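Long-range contacts in beta-n-acetylhexosaminidase (Streptococcus pneumoniae, PDB 4AZI), which hydrolyses terminal beta-linked N-acetylglucosamine, probably from the non-reducing ends of glycans, as a family 20 glycoside hydrolase catalytic module of StrH: residues Ser14-Arg19 against Leu46-Leu51; Lys74-Gly79 against Leu125-Lys130; Ile112-Ser117 against Ile176-Thr181. The protein carries 2 engineered substitutions. All coordinates share one frame; numbering follows the deposited sequence.

Contact 1: Ser14-Arg19 against Leu46-Leu51; sequences SIDAGR and LGNDGL. With OAN (O-(2-acetamido-2-deoxy D-glucopyranosylidene) amino-N-phenylcarbamate), chain C.
Asp16 OD1 is held by two firm N-H bonds from opposite faces of its carboxylate, with a weaker one from Gly18 N. Asn48 ND2 reaches it across the contact at 3.0 Å (N-H...O 158°), and the backbone N of Arg19 meets it at 3.2 Å, completing an Asx motif. Having CG anti to its own backbone N (chi1 -174°), Asp16 also turns OD2 to Arg19 NH1 in a 2.8 Å salt bridge, on the syn side but tilted out of the carboxylate plane. The segments run from the ends of the first two strands of a (beta/alpha)8 barrel into the loops after them, at the C-terminal end where such enzymes bind substrate. There Arg19 NH2 donates to OAJ of the inhibitor at 2.8 Å, while NH1 to OAK is a weak bond. Asp49 forms a salt bridge with Arg19, NE to OD2 3.1 Å, OD2 lying tilted from the guanidinium plane and met 70° out of its carboxylate plane. Water 1 joins Arg19 NH2 to that same OD2, and Asp49 OD1 is hydrogen-bonded to His120 ND1. Asn48 ND2 lies over one face of the guanidinium, and Gly18 CA comes within 4.0 Å of Asn48 CB.

Contact 2: Lys74-Gly79 against Leu125-Lys130; sequences KAIIEG and LVAMEK
Ala75 and Ala127 meet at the closest point of two helices on the outside of the (beta/alpha)8 barrel, where helix 69-83 packs against helix 122-130. The short axes pass 7.4 Å apart with an angle of 137° between their N-to-C directions, a separation that small side chains make possible. Ala75 CB sits 3.9 Å from Ala127 CB and also lies against the carbonyl oxygen of Ala127. In return, Ala127 makes a bent CA-H...O contact with Ala75 O, CA and O 3.6 Å apart, which brings the backbones into contact. One turn along, Gly79 offers its bare CA to Val126, whose CB and CG1 both rest on it. Ile76 lies at the flank of this centre, with CG1 4.1 Å from Ala127 CB, and also touches Leu51 and Met58. Toward solvent, the side chains of Glu78 and Lys130 cross at about a right angle. Lys130 bends at its second torsion (chi2 -68°), laying CG and CD alongside Glu78 OE1, yet its NZ stays 4.5 Å from that oxygen, beyond a salt bridge. The Glu78 carboxylate is instead tied within its own helix, where Lys74 NZ reaches the syn lone pair of OE2 at 3.2 Å.

Contact 3: Ile112-Ser117 against Ile176-Thr181; sequences IPAINS and IFNFGT
Pro113 O and Asn178 N form the first of two backbone hydrogen bonds between these parallel strands, at 2.9 Å; Ile115 N answers with a 3.0 Å bond to Asn178 O. Asn178 is bonded through both its N and O to the residues before and after Ala114, as expected of a parallel bridge between Ala114 and Asn178. The same Asn178 O also takes a CA-H...O contact from Ala114. A side-chain bond takes over at the strand ends: Asn116 OD1 accepts from Thr181 N at 3.0 Å (N-H...O 155°). Asn116 ND2 donates to OD1 of the pocket residue Asp182 and to Asn48 OD1, while Asn178 ND2 is bonded to His43 NE2. Asn178 OD1 closes an Asx turn on Gly180 N, and a water donates to both Ile115 O and Phe179 O. The strands are neighbours in the barrel of the family 20 catalytic domain, whose helix 153-170 covers the face bearing Pro113, Ile115 and Phe177. Apolar contacts dominate there. Phe177 has CG anti to its backbone N (chi1 -170°), and its ring leans across to the other strand, CZ lying 3.5 Å from Ile115 CG1 and CD2 3.8 Å from Pro113 CG. Nearer the N-terminal ends of the strands, on the barrel's inner side with Ala114 and Asn178, the CG2 methyls of Ile112 and Ile176 meet at 3.6 Å.

In the fold
Contacts 1 and 3 share one barrel sheet, their centres about 10 Å apart. Probable backbone hydrogen bonds join them, from Leu46 N to Ala114 O and from Asn116 N to Gly47 O, each 2.8 Å. Both border the inhibitor pocket: Arg19 of contact 1 binds the ligand directly, whereas the Asn116 side chain of contact 3 is about 6 Å from it and is hydrogen-bonded to Asp182, consistent with the aspartate of the family's catalytic Asp-Glu pair. Contact 2 lies outside the barrel, its centre about 16 Å from that of contact 1, though Leu51 CD1 packs on Ile76 CG2 at 3.5 Å; its nearest atoms stay about 8 Å from contact 3.

Contact 1: Ser14-Arg19 against Leu46-Leu51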
ATOM      1  N   SER A  14      -2.277   2.469   5.137  1.00  9.76           N
ATOM      2  CA  SER A  14      -1.371   2.822   4.038  1.00  9.71           C
ATOM      3  C   SER A  14      -0.646   4.126   4.352  1.00  9.78           C
ATOM      4  O   SER A  14      -1.266   5.072   4.834  1.00  9.44           O
ATOM      5  CB  SER A  14      -2.125   2.932   2.705  1.00  9.57           C
ATOM      6  OG  SER A  14      -1.260   3.318   1.646  1.00  9.70           O
ATOM      7  N   ILE A  15       0.660   4.154   4.076  1.00 10.09           N
ATOM      8  CA  ILE A  15       1.515   5.323   4.310  1.00 10.52           C
ATOM      9  C   ILE A  15       2.288   5.678   3.028  1.00 10.72           C
ATOM     10  O   ILE A  15       3.076   4.871   2.516  1.00 10.59           O
ATOM     11  CB  ILE A  15       2.517   5.080   5.479  1.00 10.61           C
ATOM     12  CG1 ILE A  15       1.805   4.832   6.830  1.00 10.64           C
ATOM     13  CG2 ILE A  15       3.552   6.191   5.567  1.00 10.71           C
ATOM     14  CD1 ILE A  15       1.009   5.997   7.409  1.00 10.93           C
ATOM     15  N   ASP A  16       2.051   6.888   2.525  1.00 10.76           N
ATOM     16  CA  ASP A  16       2.716   7.414   1.329  1.00 11.12           C
ATOM     17  C   ASP A  16       4.150   7.839   1.668  1.00 11.32           C
ATOM     18  O   ASP A  16       4.437   9.023   1.868  1.00 11.26           O
ATOM     19  CB  ASP A  16       1.878   8.586   0.761  1.00 11.26           C
ATOM     20  CG  ASP A  16       2.396   9.135  -0.576  1.00 11.19           C
ATOM     21  OD1 ASP A  16       3.354   8.591  -1.172  1.00 11.38           O
ATOM     22  OD2 ASP A  16       1.824  10.150  -1.036  1.00 11.29           O
ATOM     23  N   ALA A  17       5.050   6.859   1.743  1.00 11.37           N
ATOM     24  CA  ALA A  17       6.475   7.132   1.953  1.00 11.83           C
ATOM     25  C   ALA A  17       7.198   7.234   0.614  1.00 12.18           C
ATOM     26  O   ALA A  17       8.418   7.077   0.534  1.00 12.60           O
ATOM     27  CB  ALA A  17       7.106   6.065   2.835  1.00 11.72           C
ATOM     28  N   GLY A  18       6.424   7.465  -0.441  1.00 12.34           N
ATOM     29  CA  GLY A  18       6.964   7.688  -1.770  1.00 12.24           C
ATOM     30  C   GLY A  18       7.206   9.163  -2.005  1.00 12.46           C
ATOM     31  O   GLY A  18       8.308   9.566  -2.380  1.00 12.63           O
ATOM     32  N   ARG A  19       6.179   9.979  -1.785  1.00 12.37           N
ATOM     33  CA  ARG A  19       6.328  11.419  -1.952  1.00 12.43           C
ATOM     34  C   ARG A  19       7.170  12.015  -0.821  1.00 12.35           C
ATOM     35  O   ARG A  19       7.920  12.980  -1.029  1.00 12.35           O
ATOM     36  CB  ARG A  19       4.960  12.103  -1.990  1.00 12.31           C
ATOM     37  CG  ARG A  19       4.124  11.780  -3.216  1.00 12.04           C
ATOM     38  CD  ARG A  19       2.878  12.652  -3.219  1.00 12.18           C
ATOM     39  NE  ARG A  19       2.029  12.449  -4.396  1.00 11.64           N
ATOM     40  CZ  ARG A  19       0.940  11.684  -4.425  1.00 11.66           C
ATOM     41  NH1 ARG A  19       0.561  11.006  -3.347  1.00 11.50           N
ATOM     42  NH2 ARG A  19       0.225  11.592  -5.541  1.00 11.45           N
ATOM     43  N   LEU A  46       6.649   2.993  -1.607  1.00 10.46           N
ATOM     44  CA  LEU A  46       8.068   3.294  -1.617  1.00 10.33           C
ATOM     45  C   LEU A  46       8.418   4.020  -2.904  1.00 10.39           C
ATOM     46  O   LEU A  46       9.261   4.916  -2.910  1.00 10.53           O
ATOM     47  CB  LEU A  46       8.895   2.011  -1.455  1.00 10.24           C
ATOM     48  CG  LEU A  46       8.762   1.332  -0.087  1.00 10.06           C
ATOM     49  CD1 LEU A  46       9.201  -0.126  -0.135  1.00  9.98           C
ATOM     50  CD2 LEU A  46       9.526   2.102   0.985  1.00 10.15           C
ATOM     51  N   GLY A  47       7.771   3.619  -3.990  1.00 10.38           N
ATOM     52  CA  GLY A  47       7.785   4.390  -5.223  1.00 10.40           C
ATOM     53  C   GLY A  47       6.408   4.988  -5.430  1.00 10.34           C
ATOM     54  O   GLY A  47       5.435   4.253  -5.616  1.00 10.44           O
ATOM     55  N   ASN A  48       6.329   6.316  -5.380  1.00 10.31           N
ATOM     56  CA  ASN A  48       5.084   7.061  -5.613  1.00 10.33           C
ATOM     57  C   ASN A  48       5.479   8.520  -5.785  1.00 10.59           C
ATOM     58  O   ASN A  48       5.643   9.265  -4.794  1.00 10.66           O
ATOM     59  CB  ASN A  48       4.081   6.850  -4.469  1.00  9.97           C
ATOM     60  CG  ASN A  48       2.686   7.371  -4.787  1.00  9.86           C
ATOM     61  OD1 ASN A  48       2.057   6.980  -5.783  1.00  9.30           O
ATOM     62  ND2 ASN A  48       2.176   8.232  -3.916  1.00  9.21           N
ATOM     63  N   ASP A  49       5.678   8.898  -7.051  1.00 10.87           N
ATOM     64  CA  ASP A  49       6.340  10.152  -7.449  1.00 11.12           C
ATOM     65  C   ASP A  49       7.836  10.082  -7.123  1.00 11.18           C
ATOM     66  O   ASP A  49       8.655   9.869  -8.010  1.00 10.51           O
ATOM     67  CB  ASP A  49       5.669  11.390  -6.823  1.00 11.38           C
ATOM     68  CG  ASP A  49       4.235  11.590  -7.308  1.00 11.87           C
ATOM     69  OD1 ASP A  49       3.677  10.673  -7.951  1.00 12.04           O
ATOM     70  OD2 ASP A  49       3.670  12.675  -7.062  1.00 12.43           O
ATOM     71  N   GLY A  50       8.189  10.261  -5.853  1.00 11.50           N
ATOM     72  CA  GLY A  50       9.552   9.977  -5.418  1.00 11.90           C
ATOM     73  C   GLY A  50       9.776   8.477  -5.319  1.00 12.36           C
ATOM     74  O   GLY A  50       8.816   7.693  -5.226  1.00 12.43           O
ATOM     75  N   LEU A  51      11.040   8.072  -5.342  0.50 12.46           N
ATOM     76  CA  LEU A  51      11.405   6.675  -5.141  0.50 12.47           C
ATOM     77  C   LEU A  51      12.376   6.589  -3.973  0.50 12.61           C
ATOM     78  O   LEU A  51      13.570   6.855  -4.124  0.50 12.80           O
ATOM     79  CB  LEU A  51      12.017   6.090  -6.415  0.50 12.39           C
ATOM     80  CG  LEU A  51      12.480   4.637  -6.328  0.50 12.39           C
ATOM     81  CD1 LEU A  51      13.521   4.513  -5.237  0.50 12.33           C
ATOM     82  CD2 LEU A  51      11.320   3.685  -6.071  0.50 12.22           C
TER
HETATM   83  CAH OAN C2038      -4.970   5.697  -5.968  1.00 10.13           C
HETATM   84  CAG OAN C2038      -4.985   7.121  -5.392  1.00 10.25           C
HETATM   85  OAN OAN C2038      -5.608   7.364  -4.369  1.00 10.06           O
HETATM   86  NAI OAN C2038      -4.296   8.028  -6.088  1.00 10.69           N
HETATM   87  CAB OAN C2038      -4.159   9.452  -5.717  1.00 11.33           C
HETATM   88  CAC OAN C2038      -3.032   9.610  -4.694  1.00 11.22           C
HETATM   89  OAJ OAN C2038      -1.774   9.658  -5.380  1.00 11.11           O
HETATM   90  CAD OAN C2038      -3.214  10.872  -3.864  1.00 11.61           C
HETATM   91  OAK OAN C2038      -2.117  10.954  -2.965  1.00 11.78           O
HETATM   92  CAE OAN C2038      -4.525  10.773  -3.069  1.00 11.69           C
HETATM   93  CAF OAN C2038      -4.858  12.006  -2.224  1.00 12.02           C
HETATM   94  OAM OAN C2038      -5.100  13.137  -3.066  1.00 12.22           O
HETATM   95  OAL OAN C2038      -5.674  10.490  -3.913  1.00 11.82           O
HETATM   96  CAA OAN C2038      -5.483  10.050  -5.194  1.00 11.89           C
HETATM   97  NAY OAN C2038      -6.513  10.140  -6.009  1.00 13.01           N
HETATM   98  OAQ OAN C2038      -7.648  10.682  -5.482  1.00 14.48           O
HETATM   99  CAP OAN C2038      -8.417  11.364  -6.380  1.00 14.97           C
HETATM  100  OAR OAN C2038      -9.500  11.833  -6.024  1.00 14.75           O
HETATM  101  NAO OAN C2038      -7.927  11.489  -7.623  1.00 16.09           N
HETATM  102  CAS OAN C2038      -8.550  12.085  -8.651  1.00 17.22           C
HETATM  103  CAT OAN C2038      -8.662  11.376  -9.848  1.00 17.14           C
HETATM  104  CAU OAN C2038      -9.295  11.946 -10.952  1.00 17.41           C
HETATM  105  CAV OAN C2038      -9.825  13.232 -10.863  1.00 17.79           C
HETATM  106  CAW OAN C2038      -9.716  13.953  -9.666  1.00 17.97           C
HETATM  107  CAX OAN C2038      -9.077  13.383  -8.561  1.00 17.48           C
HETATM  108  O   HOH W   1       0.847  12.876  -8.064  1.00 11.06           O

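Contact 2: Lys74-Gly79 against Leu125-Lys130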
ATOM      1  N   LYS A  74      22.790   6.790  -7.869  1.00 16.34           N
ATOM      2  CA  LYS A  74      22.986   8.226  -8.069  1.00 16.29           C
ATOM      3  C   LYS A  74      21.841   8.847  -8.875  1.00 15.44           C
ATOM      4  O   LYS A  74      21.321   9.904  -8.515  1.00 15.13           O
ATOM      5  CB  LYS A  74      24.341   8.494  -8.731  1.00 16.93           C
ATOM      6  CG  LYS A  74      24.707   9.964  -8.828  1.00 18.39           C
ATOM      7  CD  LYS A  74      26.207  10.165  -9.019  1.00 19.13           C
ATOM      8  CE  LYS A  74      26.522  11.598  -9.424  1.00 19.64           C
ATOM      9  NZ  LYS A  74      25.993  11.928 -10.776  1.00 20.16           N
ATOM     10  N   ALA A  75      21.446   8.173  -9.952  1.00 14.90           N
ATOM     11  CA  ALA A  75      20.359   8.631 -10.805  1.00 14.45           C
ATOM     12  C   ALA A  75      19.026   8.736 -10.049  1.00 14.35           C
ATOM     13  O   ALA A  75      18.333   9.752 -10.148  1.00 14.53           O
ATOM     14  CB  ALA A  75      20.221   7.713 -12.010  1.00 14.60           C
ATOM     15  N   ILE A  76      18.684   7.682  -9.304  1.00 13.54           N
ATOM     16  CA  ILE A  76      17.454   7.626  -8.513  1.00 13.14           C
ATOM     17  C   ILE A  76      17.432   8.699  -7.420  1.00 13.27           C
ATOM     18  O   ILE A  76      16.431   9.390  -7.245  1.00 12.88           O
ATOM     19  CB  ILE A  76      17.235   6.224  -7.902  1.00 12.84           C
ATOM     20  CG1 ILE A  76      16.890   5.222  -9.010  1.00 12.60           C
ATOM     21  CG2 ILE A  76      16.134   6.265  -6.844  1.00 12.70           C
ATOM     22  CD1 ILE A  76      16.824   3.784  -8.536  1.00 12.75           C
ATOM     23  N   ILE A  77      18.537   8.837  -6.692  1.00 13.61           N
ATOM     24  CA  ILE A  77      18.645   9.905  -5.703  1.00 14.32           C
ATOM     25  C   ILE A  77      18.363  11.262  -6.367  1.00 14.75           C
ATOM     26  O   ILE A  77      17.548  12.043  -5.867  1.00 14.90           O
ATOM     27  CB  ILE A  77      19.987   9.868  -4.938  1.00 14.38           C
ATOM     28  CG1 ILE A  77      20.023   8.632  -4.030  1.00 14.89           C
ATOM     29  CG2 ILE A  77      20.160  11.128  -4.099  1.00 14.42           C
ATOM     30  CD1 ILE A  77      21.395   8.245  -3.509  1.00 15.58           C
ATOM     31  N   GLU A  78      18.999  11.513  -7.509  1.00 15.34           N
ATOM     32  CA  GLU A  78      18.734  12.729  -8.292  1.00 16.07           C
ATOM     33  C   GLU A  78      17.280  12.887  -8.741  1.00 15.60           C
ATOM     34  O   GLU A  78      16.716  13.972  -8.634  1.00 15.00           O
ATOM     35  CB  GLU A  78      19.688  12.830  -9.482  1.00 17.34           C
ATOM     36  CG  GLU A  78      21.035  13.431  -9.101  1.00 19.30           C
ATOM     37  CD  GLU A  78      22.184  12.927  -9.954  1.00 20.97           C
ATOM     38  OE1 GLU A  78      21.936  12.255 -10.983  1.00 21.94           O
ATOM     39  OE2 GLU A  78      23.346  13.189  -9.576  1.00 22.25           O
ATOM     40  N   GLY A  79      16.676  11.817  -9.253  1.00 15.43           N
ATOM     41  CA  GLY A  79      15.248  11.847  -9.598  1.00 15.12           C
ATOM     42  C   GLY A  79      14.370  12.181  -8.391  1.00 15.01           C
ATOM     43  O   GLY A  79      13.431  12.983  -8.478  1.00 14.73           O
ATOM     44  N   LEU A 125      11.665   8.607 -14.006  1.00 13.69           N
ATOM     45  CA  LEU A 125      11.777   9.308 -15.289  1.00 13.55           C
ATOM     46  C   LEU A 125      13.063  10.126 -15.406  1.00 13.65           C
ATOM     47  O   LEU A 125      13.765  10.039 -16.407  1.00 13.93           O
ATOM     48  CB  LEU A 125      10.548  10.199 -15.534  1.00 13.63           C
ATOM     49  CG  LEU A 125       9.171   9.533 -15.646  1.00 13.59           C
ATOM     50  CD1 LEU A 125       8.080  10.592 -15.613  1.00 13.67           C
ATOM     51  CD2 LEU A 125       9.024   8.644 -16.877  1.00 13.62           C
ATOM     52  N   VAL A 126      13.362  10.919 -14.381  1.00 13.74           N
ATOM     53  CA  VAL A 126      14.592  11.705 -14.326  1.00 13.81           C
ATOM     54  C   VAL A 126      15.812  10.793 -14.165  1.00 13.78           C
ATOM     55  O   VAL A 126      16.867  11.033 -14.770  1.00 13.69           O
ATOM     56  CB  VAL A 126      14.530  12.742 -13.175  1.00 13.92           C
ATOM     57  CG1 VAL A 126      15.856  13.473 -13.011  1.00 13.95           C
ATOM     58  CG2 VAL A 126      13.392  13.735 -13.412  1.00 13.94           C
ATOM     59  N   ALA A 127      15.667   9.750 -13.349  1.00 13.64           N
ATOM     60  CA  ALA A 127      16.727   8.764 -13.176  1.00 13.55           C
ATOM     61  C   ALA A 127      17.108   8.149 -14.522  1.00 13.73           C
ATOM     62  O   ALA A 127      18.299   8.026 -14.841  1.00 13.92           O
ATOM     63  CB  ALA A 127      16.305   7.684 -12.188  1.00 13.52           C
ATOM     64  N   MET A 128      16.104   7.790 -15.318  1.00 13.26           N
ATOM     65  CA  MET A 128      16.357   7.198 -16.629  1.00 13.69           C
ATOM     66  C   MET A 128      17.104   8.170 -17.561  1.00 14.08           C
ATOM     67  O   MET A 128      18.014   7.757 -18.275  1.00 13.69           O
ATOM     68  CB  MET A 128      15.061   6.696 -17.267  1.00 13.33           C
ATOM     69  CG  MET A 128      14.539   5.387 -16.668  1.00 13.63           C
ATOM     70  SD  MET A 128      13.245   4.612 -17.668  1.00 14.13           S
ATOM     71  CE  MET A 128      11.841   5.630 -17.216  1.00 14.24           C
ATOM     72  N   GLU A 129      16.738   9.452 -17.525  1.00 14.77           N
ATOM     73  CA  GLU A 129      17.448  10.490 -18.299  1.00 15.74           C
ATOM     74  C   GLU A 129      18.897  10.676 -17.841  1.00 16.82           C
ATOM     75  O   GLU A 129      19.780  10.953 -18.655  1.00 17.29           O
ATOM     76  CB  GLU A 129      16.722  11.837 -18.231  1.00 15.35           C
ATOM     77  CG  GLU A 129      15.334  11.845 -18.853  1.00 15.05           C
ATOM     78  CD  GLU A 129      14.676  13.219 -18.831  1.00 15.23           C
ATOM     79  OE1 GLU A 129      14.959  14.018 -17.912  1.00 14.85           O
ATOM     80  OE2 GLU A 129      13.870  13.502 -19.744  1.00 14.74           O
ATOM     81  N   LYS A 130      19.140  10.537 -16.539  1.00 18.07           N
ATOM     82  CA  LYS A 130      20.501  10.613 -16.008  1.00 19.12           C
ATOM     83  C   LYS A 130      21.327   9.399 -16.447  1.00 19.38           C
ATOM     84  O   LYS A 130      22.551   9.475 -16.543  1.00 20.07           O
ATOM     85  CB  LYS A 130      20.499  10.743 -14.480  1.00 19.75           C
ATOM     86  CG  LYS A 130      19.899  12.027 -13.933  1.00 20.29           C
ATOM     87  CD  LYS A 130      20.742  13.252 -14.257  1.00 21.68           C
ATOM     88  CE  LYS A 130      20.182  14.492 -13.571  1.00 22.19           C
ATOM     89  NZ  LYS A 130      21.077  15.674 -13.740  1.00 22.27           N
TER

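Contact 3: Ile112-Ser117 against Ile176-Thr181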
ATOM      1  N   ILE A 112       3.029  -4.561   3.144  1.00 10.75           N
ATOM      2  CA  ILE A 112       2.713  -4.566   1.730  1.00 10.04           C
ATOM      3  C   ILE A 112       3.395  -3.394   1.029  1.00  9.57           C
ATOM      4  O   ILE A 112       2.939  -2.254   1.140  1.00  9.70           O
ATOM      5  CB  ILE A 112       1.192  -4.512   1.450  1.00 10.16           C
ATOM      6  CG1 ILE A 112       0.417  -5.536   2.286  1.00 10.23           C
ATOM      7  CG2 ILE A 112       0.927  -4.706  -0.040  1.00 10.07           C
ATOM      8  CD1 ILE A 112      -1.095  -5.356   2.231  1.00 10.37           C
ATOM      9  N   PRO A 113       4.482  -3.665   0.288  1.00  9.27           N
ATOM     10  CA  PRO A 113       5.123  -2.596  -0.484  1.00  9.13           C
ATOM     11  C   PRO A 113       4.368  -2.209  -1.756  1.00  9.08           C
ATOM     12  O   PRO A 113       3.759  -3.071  -2.417  1.00  9.23           O
ATOM     13  CB  PRO A 113       6.460  -3.222  -0.872  1.00  9.19           C
ATOM     14  CG  PRO A 113       6.150  -4.682  -1.009  1.00  9.04           C
ATOM     15  CD  PRO A 113       5.154  -4.968   0.088  1.00  9.27           C
ATOM     16  N   ALA A 114       4.445  -0.925  -2.106  1.00  9.06           N
ATOM     17  CA  ALA A 114       4.019  -0.424  -3.412  1.00  8.94           C
ATOM     18  C   ALA A 114       5.169   0.305  -4.115  1.00  9.06           C
ATOM     19  O   ALA A 114       5.877   1.117  -3.488  1.00  9.07           O
ATOM     20  CB  ALA A 114       2.808   0.494  -3.275  1.00  8.87           C
ATOM     21  N   ILE A 115       5.362  -0.016  -5.395  1.00  8.85           N
ATOM     22  CA  ILE A 115       6.277   0.711  -6.291  1.00  9.09           C
ATOM     23  C   ILE A 115       5.481   1.075  -7.534  1.00  8.90           C
ATOM     24  O   ILE A 115       5.180   0.206  -8.358  1.00  9.31           O
ATOM     25  CB  ILE A 115       7.498  -0.140  -6.738  1.00  9.26           C
ATOM     26  CG1 ILE A 115       8.278  -0.719  -5.544  1.00  9.49           C
ATOM     27  CG2 ILE A 115       8.391   0.656  -7.695  1.00  9.22           C
ATOM     28  CD1 ILE A 115       9.046   0.290  -4.708  1.00  9.98           C
ATOM     29  N   ASN A 116       5.142   2.353  -7.673  1.00  8.92           N
ATOM     30  CA  ASN A 116       4.195   2.785  -8.697  1.00  8.89           C
ATOM     31  C   ASN A 116       4.799   2.962 -10.079  1.00  8.86           C
ATOM     32  O   ASN A 116       5.904   3.462 -10.212  1.00  8.87           O
ATOM     33  CB  ASN A 116       3.512   4.095  -8.270  1.00  8.84           C
ATOM     34  CG  ASN A 116       2.045   4.138  -8.648  1.00  8.72           C
ATOM     35  OD1 ASN A 116       1.600   3.441  -9.569  1.00  8.46           O
ATOM     36  ND2 ASN A 116       1.280   4.945  -7.925  1.00  8.60           N
ATOM     37  N   SER A 117       4.046   2.543 -11.099  1.00  8.86           N
ATOM     38  CA  SER A 117       4.330   2.803 -12.516  1.00  8.83           C
ATOM     39  C   SER A 117       3.039   2.393 -13.252  1.00  8.75           C
ATOM     40  O   SER A 117       2.189   1.737 -12.651  1.00  8.56           O
ATOM     41  CB  SER A 117       5.539   2.000 -13.009  1.00  8.80           C
ATOM     42  OG  SER A 117       5.255   0.607 -13.047  1.00  9.15           O
ATOM     43  N   ILE A 176       2.222  -9.750  -0.545  1.00 10.48           N
ATOM     44  CA  ILE A 176       1.620  -8.909  -1.590  1.00 10.28           C
ATOM     45  C   ILE A 176       2.611  -7.895  -2.155  1.00 10.05           C
ATOM     46  O   ILE A 176       3.485  -7.428  -1.448  1.00 10.16           O
ATOM     47  CB  ILE A 176       0.334  -8.200  -1.096  1.00 10.12           C
ATOM     48  CG1 ILE A 176      -0.725  -9.232  -0.688  1.00 10.07           C
ATOM     49  CG2 ILE A 176      -0.249  -7.295  -2.187  1.00 10.33           C
ATOM     50  CD1 ILE A 176      -1.795  -8.731   0.269  1.00  9.85           C
ATOM     51  N   PHE A 177       2.486  -7.594  -3.443  1.00  9.91           N
ATOM     52  CA  PHE A 177       3.237  -6.496  -4.062  1.00  9.80           C
ATOM     53  C   PHE A 177       2.293  -5.614  -4.873  1.00  9.58           C
ATOM     54  O   PHE A 177       1.640  -6.086  -5.807  1.00  9.41           O
ATOM     55  CB  PHE A 177       4.375  -7.023  -4.956  1.00  9.93           C
ATOM     56  CG  PHE A 177       5.331  -5.952  -5.433  1.00 10.49           C
ATOM     57  CD1 PHE A 177       5.085  -5.251  -6.614  1.00 10.82           C
ATOM     58  CD2 PHE A 177       6.484  -5.641  -4.696  1.00 10.62           C
ATOM     59  CE1 PHE A 177       5.965  -4.263  -7.053  1.00 11.18           C
ATOM     60  CE2 PHE A 177       7.367  -4.664  -5.138  1.00 10.83           C
ATOM     61  CZ  PHE A 177       7.107  -3.975  -6.321  1.00 11.00           C
ATOM     62  N   ASN A 178       2.221  -4.333  -4.515  1.00  9.26           N
ATOM     63  CA  ASN A 178       1.371  -3.379  -5.229  1.00  9.14           C
ATOM     64  C   ASN A 178       2.142  -2.623  -6.316  1.00  8.88           C
ATOM     65  O   ASN A 178       3.012  -1.805  -6.000  1.00  8.56           O
ATOM     66  CB  ASN A 178       0.735  -2.380  -4.250  1.00  9.22           C
ATOM     67  CG  ASN A 178      -0.322  -1.495  -4.907  1.00  9.42           C
ATOM     68  OD1 ASN A 178      -0.691  -1.688  -6.069  1.00  9.26           O
ATOM     69  ND2 ASN A 178      -0.823  -0.513  -4.152  1.00  9.54           N
ATOM     70  N   PHE A 179       1.808  -2.898  -7.580  1.00  8.84           N
ATOM     71  CA  PHE A 179       2.411  -2.204  -8.736  1.00  8.97           C
ATOM     72  C   PHE A 179       1.668  -0.937  -9.201  1.00  8.93           C
ATOM     73  O   PHE A 179       2.097  -0.256 -10.143  1.00  8.76           O
ATOM     74  CB  PHE A 179       2.761  -3.165  -9.911  1.00  9.03           C
ATOM     75  CG  PHE A 179       1.590  -3.879 -10.541  1.00  9.17           C
ATOM     76  CD1 PHE A 179       0.874  -3.295 -11.585  1.00  9.36           C
ATOM     77  CD2 PHE A 179       1.265  -5.185 -10.172  1.00  9.21           C
ATOM     78  CE1 PHE A 179      -0.175  -3.966 -12.198  1.00  9.28           C
ATOM     79  CE2 PHE A 179       0.213  -5.861 -10.790  1.00  9.34           C
ATOM     80  CZ  PHE A 179      -0.505  -5.254 -11.802  1.00  9.28           C
ATOM     81  N   GLY A 180       0.563  -0.623  -8.526  1.00  8.86           N
ATOM     82  CA  GLY A 180      -0.073   0.690  -8.638  1.00  8.83           C
ATOM     83  C   GLY A 180      -0.932   0.861  -9.870  1.00  8.82           C
ATOM     84  O   GLY A 180      -2.003   0.272  -9.959  1.00  8.41           O
ATOM     85  N   THR A 181      -0.439   1.685 -10.802  1.00  8.83           N
ATOM     86  CA  THR A 181      -1.039   1.978 -12.121  1.00  8.79           C
ATOM     87  C   THR A 181      -2.156   3.026 -12.112  1.00  8.85           C
ATOM     88  O   THR A 181      -2.803   3.252 -13.139  1.00  8.67           O
ATOM     89  CB  THR A 181      -1.449   0.717 -12.948  1.00  8.81           C
ATOM     90  OG1 THR A 181      -2.646   0.140 -12.412  1.00  9.13           O
ATOM     91  CG2 THR A 181      -0.343  -0.322 -12.956  1.00  8.83           C
TER
HETATM   92  O   HOH W   2       4.664  -0.667 -11.093  1.00  9.96           O